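Local coordinates for protein STM4351 (Salmonella enterica, PDB 2Y7I) that binds arginine with high specificity in the bacterial periplasm, probably as the solute-binding component of an amino-acid uptake system, at residues Phe10-Ser13 with Tyr19-Val22; Lys41-Glu46 with Leu203-Ala208; Ile58-Leu61 with Lys65-Ala68; Met73-Lys78 with Val83-Pro88; Glu179-Ser182 with Tyr186-Lys189. All coordinates share one frame; numbering follows the deposited sequence.

How the interactions relate
Following the chain from the N terminus, interaction 1 closes a short loop after strand 7-12 and meets the bound arginine. Interaction 2 spans the longest loop: it joins the end of helix 31-42 to helix 200-214, and interactions 3, 4 and 5 all fall within that span, one after another. Interaction 3 turns helix 57-62 back toward strand 68-69 and touches interaction 1, where Gly-11 pairs with Ala-68. Interaction 4 joins the pocket loop to strand 84-85, packing on interaction 3 through Val-83 and bonding to interaction 2 through Asn-207 and Gln-87. Interaction 5 shapes a loop on the second lobe and reaches interaction 4 through Lys-189.

Interaction 1. Residues Phe10-Ser13 with Tyr19-Val22; sequences FGTS and YEFV. With ARG (arginine), chain C.
Thr-12 and Glu-20 run alongside one another, head to tail, and the bound arginine lies just beyond their meeting point. The Glu-20 chain carries most of the contact. Its CG sits in the crowded position between backbone N and carbonyl carbon (chi1 48°), and a bend at chi2 (-94°) then swings the carboxylate along the end of strand 7-12. CG comes to 3.2 Å from Ser-13 O, a close packing contact. Thr-12 OG1 stands 3.3 Å from Glu-20 OE1, but no hydrogen bond links them; Thr-12 OG1 is hydrogen-bonded to Ile-70 O.

The two carboxylate oxygens face different company. OE1 lies beside Thr-12 and has Asp-32 OD2 close by, a like charge. Glu-20 OE2 turns to the ligand and accepts a hydrogen bond from arginine NH2 at 2.8 Å. The same nitrogen donates to Ser-13 O at 2.9 Å, which makes NH2 a bridge between the two segments. Asp-160 and Glu-118 also hydrogen-bond the ligand.

Chemically, one guanidinium nitrogen is gripped by a carboxylate oxygen and a backbone carbonyl, both acceptors suited to its two N-H groups. The positive charge probably also eases the closeness of Glu-20 to Asp-32, consistent with a site built to select arginine.

Interaction 2. Residues Lys41-Glu46 with Leu203-Ala208; sequences KEMQAE and LQEINA
The Met-43 chain lies across that of Glu-205, and the methionine supplies nearly all of this contact from its side. The apolar part comes first. The chain of Met-43 runs straight through chi2 and bends at chi3 (57°), which carries the terminal CE to 3.9 Å from Glu-205 CB. That methyl also rests against the carboxylate end of the glutamate, with OE2 at 3.9 Å. One atom back, Met-43 SD packs 4.0 Å from Ile-206 CG1: although CB of Ile-206 leaves the backbone pointing away from the other segment, its CG1 still reaches the sulfur.

Hydrogen bonding plays no part between the two segments. Glu-205 OE2 instead makes a salt bridge with Arg-6, so the charged end is paired while its flank receives the methyl group. Within the helix, Asn-207 ND2 reaches Gln-204 OE1 at 3.3 Å in a nearly straight bond (173°), coming from above the carbonyl plane. On the other segment a Schellman motif ends the helix: Gln-44 takes positive phi, and its N bonds to Lys-41 O at 3.0 Å.

In the fold, the end of helix 31-42 thus leans on helix 200-214, with Met-43 also touching Leu-8 of strand 7-12 and Ile-206 reaching Val-195 of strand 194-195.

Interaction 3. Residues Ile58-Leu61 with Lys65-Ala68; sequences IPSL and KFDA. With ZN (zinc ion), chain E.
Lys-65 N donates to Ser-60 O at 2.9 Å, a bond spanning five residues that folds the chain back as helix 57-62 gives way to the loop before strand 68-69. This is the returning limb of a beta-alpha-beta crossover, in which strand 46-51, helix 57-62 and strand 68-69 follow in order and strand 7-12 lies between the two parallel strands. The bond is fairly straight at 162°, its donor tilted from the carbonyl plane.

Ser-60 faces the loop directly. Its CB approaches the far end of the Phe-66 ring, 3.5 Å from CZ, neither squarely over the face nor at the edge. Phe-66 reaches this place with chi1 at 23°, off a staggered position, and Lys-65 CB lies over one face of the ring toward its rim. The lysine chain then runs on fully extended, its CD passing Ser-60 OG at 3.9 Å. Both polar ends find the same amide outside the turn: Gln-52 NE2 bonds to Ser-60 OG, and Gln-52 OE1 to Lys-65 NZ.

Leu-61 holds the other flank, where its CD1 methyl rests on the backbone 3.5 Å from Phe-66 O. Arg-196 NH1 hydrogen-bonds both to that carbonyl and to Leu-61 O, bridging helix and loop.

Asp-67 points away from the helix to a zinc ion that it shares with His-9 and a water: Asp-67 OD2 binds the metal at 2.1 Å, whereas Asp-67 OD1 stays 2.9 Å from it.

Interaction 4. Residues Met73-Lys78 with Val83-Pro88; sequences MDMTPK and VSFSQP. With ARG (arginine), chain C; ACT (acetate ion), chain G.
Met-75 lies over one face of the Phe-85 ring, its chain running along the ring and pointing back toward the Phe-85 backbone. The bump is Met-75 CG, 3.8 Å from the centroid of the Phe-85 ring and 21° off the normal, a CH-pi contact. The ring is sandwiched, since Val-83 CG2 covers its opposite face from within the same segment. Met-73 closes a third side: its SD sits at the ring edge, 3.8 Å from Phe-85 CE1, a Met-aromatic contact made near the ring plane.

Beyond CG the Met-75 chain runs on past the ring. Its sulfur, SD, oblique to the ring, comes 3.3 Å from Ser-86 O. A bend at chi3 (-62°) then turns the terminal CE onto the proline, 3.7 Å from Pro-88 CB. One methionine therefore fills the hollow bounded by the phenylalanine face, the Ser-86 carbonyl and the proline ring.

Met-75 also centres an inverse gamma turn. Asp-74 and Thr-76 of the same segment turn to ligands instead. Asp-74 N donates to the bound arginine's OXT at 3.0 Å, and Asp-74 OD1 takes a hydrogen bond from the ligand's amino nitrogen. Thr-76 N-caps helix 77-80, and Thr-76 OG1 donates a hydrogen bond at 2.6 Å to O of an acetate, probably from the crystallisation liquor.

Strand 84-85 itself pairs antiparallel with strand 194-195, while Ser-86 and Gln-87 rest on helix 200-214 and Pro-88 packs against Asp-211 of the second subunit.

Interaction 5. Residues Glu179-Ser182 with Tyr186-Lys189; sequences ERAS and YYGK
The hydroxyl of Tyr-187 is hydrogen-bonded to His-123 ND1, and the ring that carries it packs against Ala-181 across the loop. With that polar end tied to helix 122-130, the rest of the tyrosine is what meets the segment 179-182. Its CG lies anti to the carbonyl carbon (chi1 -67°), which directs the ring at the alanine and brings one long side of it alongside the other backbone.

Ala-181 touches the ring with two groups. Its CB methyl lies 3.9 Å from Tyr-187 CE2, and its carbonyl O approaches Tyr-187 CD2 at 3.7 Å, obliquely. Ser-182 follows nearer the root of the side chain: its carbonyl carbon sits at the ring edge, near the ring plane, and Ser-182 O is 3.7 Å from Tyr-187 CB. These are van der Waals contacts, and no hydrogen bond joins the two segments. The contact is therefore a small patch of one aromatic side against the backbone of Ala-181 and Ser-182, mostly buried.

After the tyrosine, Gly-188 takes a positive phi (100°) before the chain heads on to Lys-189. The arginine site is not far off, the Tyr-187 side chain being about 6 Å from the bound ligand.

Around this loop, Ala-181 is bonded through the backbone to Ala-95, at the start of strand 95-100, and both Ala-181 and Tyr-187 touch Phe-158 of strand 156-160. On helix 122-130, Ala-181 meets Tyr-126 while Tyr-187 meets Thr-122 and the ring of His-123, which links that helix to the mixed sheet of the second lobe.

Interaction 1. Residues Phe10-Ser13 with Tyr19-Val22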
# COMPACT_ATOMS: atom_id res chain seq x y z
N PHE A 10 -15.02 -13.85 8.06
CA PHE A 10 -14.37 -14.09 6.78
C PHE A 10 -14.35 -15.57 6.48
O PHE A 10 -14.13 -16.39 7.37
CB PHE A 10 -12.92 -13.63 6.82
CG PHE A 10 -12.73 -12.15 6.64
CD1 PHE A 10 -12.79 -11.30 7.74
CD2 PHE A 10 -12.45 -11.61 5.38
CE1 PHE A 10 -12.59 -9.91 7.58
CE2 PHE A 10 -12.26 -10.22 5.21
CZ PHE A 10 -12.33 -9.38 6.31
N GLY A 11 -14.59 -15.90 5.21
CA GLY A 11 -14.37 -17.25 4.71
C GLY A 11 -13.07 -17.25 3.94
O GLY A 11 -12.76 -16.27 3.24
N THR A 12 -12.30 -18.32 4.08
CA THR A 12 -11.05 -18.51 3.34
C THR A 12 -10.77 -20.00 3.12
O THR A 12 -11.48 -20.87 3.66
CB THR A 12 -9.84 -17.84 4.06
OG1 THR A 12 -8.76 -17.69 3.13
CG2 THR A 12 -9.37 -18.66 5.25
N SER A 13 -9.75 -20.28 2.32
CA SER A 13 -9.27 -21.64 2.11
C SER A 13 -7.79 -21.67 2.43
O SER A 13 -6.96 -21.26 1.62
CB SER A 13 -9.48 -22.09 0.67
OG SER A 13 -9.12 -23.45 0.54
N TYR A 19 -0.40 -16.87 1.39
CA TYR A 19 -1.65 -16.10 1.47
C TYR A 19 -2.44 -16.48 2.74
O TYR A 19 -2.77 -15.63 3.55
CB TYR A 19 -2.49 -16.33 0.21
CG TYR A 19 -1.81 -15.93 -1.08
CD1 TYR A 19 -1.81 -14.60 -1.50
CD2 TYR A 19 -1.14 -16.87 -1.87
CE1 TYR A 19 -1.18 -14.22 -2.69
CE2 TYR A 19 -0.51 -16.50 -3.05
CZ TYR A 19 -0.54 -15.18 -3.45
OH TYR A 19 0.08 -14.80 -4.61
N GLU A 20 -2.73 -17.78 2.89
CA GLU A 20 -3.40 -18.31 4.07
C GLU A 20 -3.09 -19.78 4.19
O GLU A 20 -3.12 -20.52 3.19
CB GLU A 20 -4.92 -18.12 4.03
CG GLU A 20 -5.57 -18.54 2.70
CD GLU A 20 -5.72 -17.38 1.75
OE1 GLU A 20 -5.91 -16.26 2.27
OE2 GLU A 20 -5.64 -17.58 0.51
N PHE A 21 -2.76 -20.20 5.41
CA PHE A 21 -2.39 -21.57 5.71
C PHE A 21 -2.50 -21.80 7.21
O PHE A 21 -2.80 -20.88 7.98
CB PHE A 21 -0.99 -21.90 5.16
CG PHE A 21 0.14 -21.12 5.81
CD1 PHE A 21 0.43 -19.81 5.40
CD2 PHE A 21 0.94 -21.71 6.78
CE1 PHE A 21 1.48 -19.11 5.96
CE2 PHE A 21 1.99 -21.01 7.36
CZ PHE A 21 2.27 -19.70 6.94
N VAL A 22 -2.27 -23.04 7.62
CA VAL A 22 -2.45 -23.44 9.01
C VAL A 22 -1.07 -23.69 9.60
O VAL A 22 -0.26 -24.40 9.00
CB VAL A 22 -3.37 -24.68 9.13
CG1 VAL A 22 -3.66 -25.02 10.58
CG2 VAL A 22 -4.69 -24.43 8.40
N ARG C . -5.29 -16.80 -7.39
CA ARG C . -6.02 -18.01 -7.88
C ARG C . -7.47 -17.67 -8.16
O ARG C . -8.25 -18.54 -8.55
CB ARG C . -5.93 -19.16 -6.85
CG ARG C . -6.42 -18.78 -5.44
CD ARG C . -6.46 -19.98 -4.49
NE ARG C . -6.59 -19.52 -3.11
CZ ARG C . -6.69 -20.31 -2.04
NH1 ARG C . -6.67 -21.64 -2.16
NH2 ARG C . -6.80 -19.77 -0.85
OXT ARG C . -7.90 -16.51 -7.99

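Interaction 2. Residues Lys41-Glu46 with Leu203-Ala208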
# COMPACT_ATOMS: atom_id res chain seq x y z
N LYS A 41 -9.23 -4.03 12.34
CA LYS A 41 -8.79 -3.04 13.33
C LYS A 41 -9.23 -1.62 12.94
O LYS A 41 -9.75 -0.88 13.78
CB LYS A 41 -7.28 -3.10 13.57
CG LYS A 41 -6.82 -2.22 14.73
CD LYS A 41 -5.38 -2.52 15.14
CE LYS A 41 -5.01 -1.74 16.40
NZ LYS A 41 -3.62 -2.01 16.84
N GLU A 42 -9.06 -1.25 11.67
CA GLU A 42 -9.51 0.06 11.17
C GLU A 42 -11.03 0.22 11.26
O GLU A 42 -11.54 1.33 11.39
CB GLU A 42 -9.05 0.31 9.73
CG GLU A 42 -7.57 0.60 9.56
CD GLU A 42 -7.10 1.89 10.23
OE1 GLU A 42 -7.94 2.74 10.59
OE2 GLU A 42 -5.87 2.05 10.39
N MET A 43 -11.74 -0.90 11.20
CA MET A 43 -13.20 -0.90 11.28
C MET A 43 -13.71 -1.04 12.72
O MET A 43 -14.92 -1.10 12.94
CB MET A 43 -13.77 -2.01 10.41
CG MET A 43 -13.57 -1.79 8.90
SD MET A 43 -14.19 -3.13 7.88
CE MET A 43 -15.91 -3.21 8.39
N GLN A 44 -12.77 -1.08 13.67
CA GLN A 44 -13.06 -1.31 15.09
C GLN A 44 -13.89 -2.57 15.30
O GLN A 44 -14.85 -2.60 16.08
CB GLN A 44 -13.69 -0.07 15.74
CG GLN A 44 -12.71 1.08 15.85
CD GLN A 44 -13.36 2.38 16.30
OE1 GLN A 44 -14.28 2.89 15.65
NE2 GLN A 44 -12.88 2.92 17.41
N ALA A 45 -13.50 -3.62 14.56
CA ALA A 45 -14.17 -4.91 14.57
C ALA A 45 -13.20 -6.02 14.92
O ALA A 45 -11.99 -5.90 14.70
CB ALA A 45 -14.78 -5.19 13.20
N GLU A 46 -13.75 -7.10 15.46
CA GLU A 46 -13.01 -8.34 15.64
C GLU A 46 -13.13 -9.14 14.35
O GLU A 46 -14.04 -8.91 13.55
CB GLU A 46 -13.58 -9.13 16.82
CG GLU A 46 -13.36 -8.49 18.20
CD GLU A 46 -12.01 -8.83 18.81
OE1 GLU A 46 -11.67 -10.04 18.91
OE2 GLU A 46 -11.27 -7.90 19.19
N LEU A 203 -19.11 -2.97 2.05
CA LEU A 203 -18.04 -2.86 1.05
C LEU A 203 -17.29 -1.52 1.17
O LEU A 203 -16.06 -1.50 1.13
CB LEU A 203 -18.60 -3.02 -0.36
CG LEU A 203 -17.63 -2.87 -1.53
CD1 LEU A 203 -16.64 -4.02 -1.54
CD2 LEU A 203 -18.42 -2.84 -2.82
N GLN A 204 -18.04 -0.42 1.32
CA GLN A 204 -17.41 0.90 1.42
C GLN A 204 -16.63 1.10 2.73
O GLN A 204 -15.64 1.83 2.76
CB GLN A 204 -18.40 2.04 1.16
CG GLN A 204 -19.02 2.06 -0.26
CD GLN A 204 -18.09 1.53 -1.37
OE1 GLN A 204 -16.89 1.82 -1.42
NE2 GLN A 204 -18.67 0.73 -2.28
N GLU A 205 -17.07 0.44 3.80
CA GLU A 205 -16.33 0.44 5.05
C GLU A 205 -14.99 -0.25 4.84
O GLU A 205 -13.96 0.23 5.30
CB GLU A 205 -17.08 -0.32 6.12
CG GLU A 205 -18.09 0.49 6.88
CD GLU A 205 -18.51 -0.25 8.14
OE1 GLU A 205 -19.35 -1.17 8.03
OE2 GLU A 205 -17.95 0.04 9.21
N ILE A 206 -15.04 -1.39 4.15
CA ILE A 206 -13.84 -2.18 3.83
C ILE A 206 -12.89 -1.38 2.95
O ILE A 206 -11.67 -1.37 3.19
CB ILE A 206 -14.21 -3.53 3.16
CG1 ILE A 206 -14.76 -4.51 4.21
CG2 ILE A 206 -13.00 -4.14 2.44
CD1 ILE A 206 -15.41 -5.73 3.60
N ASN A 207 -13.43 -0.73 1.92
CA ASN A 207 -12.61 0.14 1.06
C ASN A 207 -11.96 1.30 1.81
O ASN A 207 -10.78 1.60 1.60
CB ASN A 207 -13.41 0.66 -0.13
CG ASN A 207 -13.42 -0.33 -1.29
OD1 ASN A 207 -12.45 -1.05 -1.51
ND2 ASN A 207 -14.53 -0.37 -2.03
N ALA A 208 -12.72 1.96 2.68
CA ALA A 208 -12.18 3.06 3.47
C ALA A 208 -11.05 2.55 4.37
O ALA A 208 -10.05 3.24 4.55
CB ALA A 208 -13.27 3.72 4.29

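Interaction 3. Residues Ile58-Leu61 with Lys65-Ala68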
# COMPACT_ATOMS: atom_id res chain seq x y z
N ILE A 58 -17.34 -18.55 -2.75
CA ILE A 58 -18.34 -17.66 -3.37
C ILE A 58 -19.79 -18.11 -3.11
O ILE A 58 -20.61 -17.30 -2.69
CB ILE A 58 -18.02 -17.35 -4.85
CG1 ILE A 58 -16.87 -16.33 -4.90
CG2 ILE A 58 -19.25 -16.80 -5.59
CD1 ILE A 58 -16.20 -16.21 -6.25
N PRO A 59 -20.11 -19.41 -3.35
CA PRO A 59 -21.45 -19.91 -3.02
C PRO A 59 -21.88 -19.71 -1.56
O PRO A 59 -23.02 -19.30 -1.31
CB PRO A 59 -21.36 -21.40 -3.35
CG PRO A 59 -20.35 -21.48 -4.42
CD PRO A 59 -19.35 -20.39 -4.15
N SER A 60 -20.98 -19.97 -0.62
CA SER A 60 -21.27 -19.76 0.80
C SER A 60 -21.47 -18.29 1.14
O SER A 60 -22.32 -17.94 1.95
CB SER A 60 -20.18 -20.37 1.68
OG SER A 60 -20.17 -21.78 1.59
N LEU A 61 -20.66 -17.42 0.53
CA LEU A 61 -20.81 -15.97 0.68
C LEU A 61 -22.20 -15.53 0.23
O LEU A 61 -22.89 -14.78 0.95
CB LEU A 61 -19.73 -15.23 -0.14
CG LEU A 61 -19.71 -13.70 -0.13
CD1 LEU A 61 -19.61 -13.11 1.29
CD2 LEU A 61 -18.56 -13.19 -0.99
N LYS A 65 -23.28 -17.25 4.65
CA LYS A 65 -22.56 -18.00 5.68
C LYS A 65 -21.48 -17.14 6.35
O LYS A 65 -21.11 -17.37 7.51
CB LYS A 65 -21.96 -19.27 5.09
CG LYS A 65 -21.27 -20.17 6.10
CD LYS A 65 -20.58 -21.35 5.42
CE LYS A 65 -20.08 -22.33 6.46
NZ LYS A 65 -19.37 -23.44 5.80
N PHE A 66 -20.96 -16.16 5.62
CA PHE A 66 -20.05 -15.17 6.18
C PHE A 66 -20.22 -13.81 5.50
O PHE A 66 -20.94 -13.69 4.52
CB PHE A 66 -18.58 -15.64 6.19
CG PHE A 66 -18.24 -16.72 5.19
CD1 PHE A 66 -18.13 -16.42 3.83
CD2 PHE A 66 -17.99 -18.02 5.62
CE1 PHE A 66 -17.80 -17.42 2.91
CE2 PHE A 66 -17.65 -19.02 4.70
CZ PHE A 66 -17.56 -18.72 3.35
N ASP A 67 -19.56 -12.80 6.05
CA ASP A 67 -19.70 -11.43 5.57
C ASP A 67 -18.80 -11.13 4.39
O ASP A 67 -19.15 -10.32 3.53
CB ASP A 67 -19.37 -10.45 6.70
CG ASP A 67 -20.24 -10.66 7.90
OD1 ASP A 67 -21.47 -10.57 7.75
OD2 ASP A 67 -19.68 -10.96 8.98
N ALA A 68 -17.64 -11.78 4.34
CA ALA A 68 -16.63 -11.45 3.36
C ALA A 68 -15.73 -12.65 3.09
O ALA A 68 -15.69 -13.60 3.88
CB ALA A 68 -15.80 -10.25 3.82
ZN ZN E . -20.97 -11.89 10.29
O HOH W 1 -21.77 -13.60 9.25

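Interaction 4. Residues Met73-Lys78 with Val83-Pro88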
# COMPACT_ATOMS: atom_id res chain seq x y z
N MET A 73 -7.74 -14.26 -3.93
CA MET A 73 -8.75 -14.40 -4.99
C MET A 73 -8.70 -13.27 -6.01
O MET A 73 -9.02 -12.12 -5.69
CB MET A 73 -10.15 -14.48 -4.35
CG MET A 73 -11.31 -14.59 -5.36
SD MET A 73 -12.96 -14.70 -4.60
CE MET A 73 -12.91 -16.42 -4.00
N ASP A 74 -8.30 -13.61 -7.24
CA ASP A 74 -8.27 -12.67 -8.37
C ASP A 74 -9.68 -12.17 -8.65
O ASP A 74 -10.64 -12.96 -8.65
CB ASP A 74 -7.76 -13.36 -9.64
CG ASP A 74 -6.26 -13.69 -9.60
OD1 ASP A 74 -5.68 -13.81 -8.50
OD2 ASP A 74 -5.67 -13.82 -10.70
N MET A 75 -9.80 -10.88 -8.91
CA MET A 75 -11.09 -10.25 -9.23
C MET A 75 -11.44 -10.46 -10.69
O MET A 75 -11.37 -9.52 -11.50
CB MET A 75 -11.06 -8.76 -8.90
CG MET A 75 -10.71 -8.46 -7.44
SD MET A 75 -10.53 -6.69 -7.08
CE MET A 75 -9.18 -6.23 -8.14
N THR A 76 -11.82 -11.68 -11.04
CA THR A 76 -12.11 -12.02 -12.43
C THR A 76 -13.49 -11.50 -12.85
O THR A 76 -14.35 -11.29 -11.99
CB THR A 76 -12.07 -13.54 -12.64
OG1 THR A 76 -13.19 -14.14 -11.97
CG2 THR A 76 -10.74 -14.15 -12.12
N PRO A 77 -13.71 -11.30 -14.16
CA PRO A 77 -15.05 -10.89 -14.62
C PRO A 77 -16.14 -11.89 -14.24
O PRO A 77 -17.24 -11.49 -13.87
CB PRO A 77 -14.90 -10.84 -16.15
CG PRO A 77 -13.45 -10.67 -16.41
CD PRO A 77 -12.74 -11.37 -15.27
N LYS A 78 -15.83 -13.18 -14.30
CA LYS A 78 -16.79 -14.21 -13.88
C LYS A 78 -17.20 -14.06 -12.42
O LYS A 78 -18.37 -14.21 -12.07
CB LYS A 78 -16.26 -15.62 -14.13
CG LYS A 78 -16.79 -16.28 -15.39
CD LYS A 78 -16.07 -17.61 -15.66
CE LYS A 78 -16.99 -18.59 -16.40
NZ LYS A 78 -16.23 -19.65 -17.13
N VAL A 83 -20.27 -11.69 -7.14
CA VAL A 83 -19.98 -10.98 -5.88
C VAL A 83 -19.51 -9.55 -6.15
O VAL A 83 -19.19 -9.20 -7.28
CB VAL A 83 -18.86 -11.70 -5.06
CG1 VAL A 83 -19.25 -13.13 -4.70
CG2 VAL A 83 -17.53 -11.67 -5.79
N SER A 84 -19.44 -8.75 -5.09
CA SER A 84 -18.82 -7.43 -5.15
C SER A 84 -17.41 -7.50 -4.57
O SER A 84 -17.21 -8.04 -3.48
CB SER A 84 -19.65 -6.42 -4.36
OG SER A 84 -20.90 -6.22 -4.98
N PHE A 85 -16.43 -6.97 -5.30
CA PHE A 85 -15.07 -6.88 -4.78
C PHE A 85 -14.70 -5.49 -4.28
O PHE A 85 -15.19 -4.48 -4.79
CB PHE A 85 -14.04 -7.28 -5.83
CG PHE A 85 -13.97 -8.77 -6.09
CD1 PHE A 85 -13.29 -9.61 -5.22
CD2 PHE A 85 -14.54 -9.31 -7.23
CE1 PHE A 85 -13.20 -10.99 -5.47
CE2 PHE A 85 -14.46 -10.68 -7.50
CZ PHE A 85 -13.78 -11.52 -6.61
N SER A 86 -13.83 -5.47 -3.27
CA SER A 86 -13.11 -4.28 -2.88
C SER A 86 -12.15 -3.86 -3.99
O SER A 86 -11.97 -4.56 -4.99
CB SER A 86 -12.28 -4.55 -1.62
OG SER A 86 -11.26 -5.51 -1.89
N GLN A 87 -11.54 -2.69 -3.79
CA GLN A 87 -10.36 -2.28 -4.53
C GLN A 87 -9.32 -3.41 -4.43
O GLN A 87 -9.35 -4.20 -3.48
CB GLN A 87 -9.79 -1.00 -3.89
CG GLN A 87 -9.36 -1.22 -2.43
CD GLN A 87 -8.74 0.01 -1.80
OE1 GLN A 87 -7.55 0.26 -1.96
NE2 GLN A 87 -9.56 0.77 -1.09
N PRO A 88 -8.40 -3.48 -5.40
CA PRO A 88 -7.35 -4.48 -5.25
C PRO A 88 -6.54 -4.21 -3.98
O PRO A 88 -6.29 -3.06 -3.65
CB PRO A 88 -6.47 -4.26 -6.50
CG PRO A 88 -6.77 -2.87 -6.96
CD PRO A 88 -8.22 -2.66 -6.61
N ARG C . -5.29 -16.80 -7.39
CA ARG C . -6.02 -18.01 -7.88
C ARG C . -7.47 -17.67 -8.16
O ARG C . -8.25 -18.54 -8.55
CB ARG C . -5.93 -19.16 -6.85
CG ARG C . -6.42 -18.78 -5.44
CD ARG C . -6.46 -19.98 -4.49
NE ARG C . -6.59 -19.52 -3.11
CZ ARG C . -6.69 -20.31 -2.04
NH1 ARG C . -6.67 -21.64 -2.16
NH2 ARG C . -6.80 -19.77 -0.85
OXT ARG C . -7.90 -16.51 -7.99
C ACT G . -12.50 -17.30 -13.18
O ACT G . -13.37 -16.69 -12.52
OXT ACT G . -12.06 -16.70 -14.19
CH3 ACT G . -12.01 -18.66 -12.77

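Interaction 5. Residues Glu179-Ser182 with Tyr186-Lys189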
# COMPACT_ATOMS: atom_id res chain seq x y z
N GLU A 179 8.28 -22.03 -18.85
CA GLU A 179 7.17 -21.30 -19.45
C GLU A 179 6.12 -20.99 -18.39
O GLU A 179 5.61 -21.90 -17.74
CB GLU A 179 6.52 -22.06 -20.62
CG GLU A 179 5.43 -21.24 -21.31
CD GLU A 179 4.74 -21.94 -22.47
OE1 GLU A 179 5.04 -23.12 -22.77
OE2 GLU A 179 3.87 -21.29 -23.09
N ARG A 180 5.80 -19.70 -18.25
CA ARG A 180 4.76 -19.26 -17.34
C ARG A 180 3.49 -18.90 -18.12
O ARG A 180 3.53 -18.76 -19.35
CB ARG A 180 5.25 -18.05 -16.55
CG ARG A 180 6.54 -18.35 -15.80
CD ARG A 180 6.91 -17.26 -14.83
NE ARG A 180 8.11 -17.65 -14.09
CZ ARG A 180 8.48 -17.14 -12.92
NH1 ARG A 180 7.74 -16.20 -12.33
NH2 ARG A 180 9.60 -17.56 -12.35
N ALA A 181 2.39 -18.75 -17.40
CA ALA A 181 1.11 -18.37 -17.99
C ALA A 181 0.73 -16.98 -17.49
O ALA A 181 0.69 -16.75 -16.28
CB ALA A 181 0.02 -19.37 -17.63
N SER A 182 0.47 -16.08 -18.42
CA SER A 182 0.21 -14.68 -18.09
C SER A 182 -1.01 -14.11 -18.80
O SER A 182 -1.41 -12.98 -18.51
CB SER A 182 1.45 -13.83 -18.40
OG SER A 182 2.44 -13.98 -17.39
N TYR A 186 -7.07 -14.12 -18.43
CA TYR A 186 -7.13 -15.02 -17.27
C TYR A 186 -6.41 -14.48 -16.04
O TYR A 186 -6.84 -14.71 -14.91
CB TYR A 186 -6.56 -16.40 -17.65
CG TYR A 186 -7.37 -17.07 -18.74
CD1 TYR A 186 -7.12 -16.81 -20.08
CD2 TYR A 186 -8.42 -17.94 -18.42
CE1 TYR A 186 -7.89 -17.38 -21.09
CE2 TYR A 186 -9.18 -18.53 -19.42
CZ TYR A 186 -8.91 -18.25 -20.75
OH TYR A 186 -9.68 -18.82 -21.74
N TYR A 187 -5.33 -13.73 -16.26
CA TYR A 187 -4.41 -13.35 -15.18
C TYR A 187 -4.16 -11.84 -15.13
O TYR A 187 -4.37 -11.16 -16.11
CB TYR A 187 -3.08 -14.09 -15.36
CG TYR A 187 -3.21 -15.59 -15.14
CD1 TYR A 187 -3.50 -16.10 -13.89
CD2 TYR A 187 -3.03 -16.48 -16.20
CE1 TYR A 187 -3.64 -17.47 -13.67
CE2 TYR A 187 -3.16 -17.86 -16.01
CZ TYR A 187 -3.46 -18.34 -14.73
OH TYR A 187 -3.59 -19.69 -14.50
N GLY A 188 -3.72 -11.34 -13.98
CA GLY A 188 -3.39 -9.93 -13.85
C GLY A 188 -4.46 -9.08 -13.20
O GLY A 188 -4.25 -7.89 -12.97
N LYS A 189 -5.62 -9.67 -12.91
CA LYS A 189 -6.64 -8.99 -12.12
C LYS A 189 -6.16 -9.03 -10.67
O LYS A 189 -5.65 -10.05 -10.20
CB LYS A 189 -8.02 -9.66 -12.26
CG LYS A 189 -8.67 -9.50 -13.65
CD LYS A 189 -9.07 -8.05 -13.93
CE LYS A 189 -9.69 -7.87 -15.31
NZ LYS A 189 -10.25 -6.50 -15.46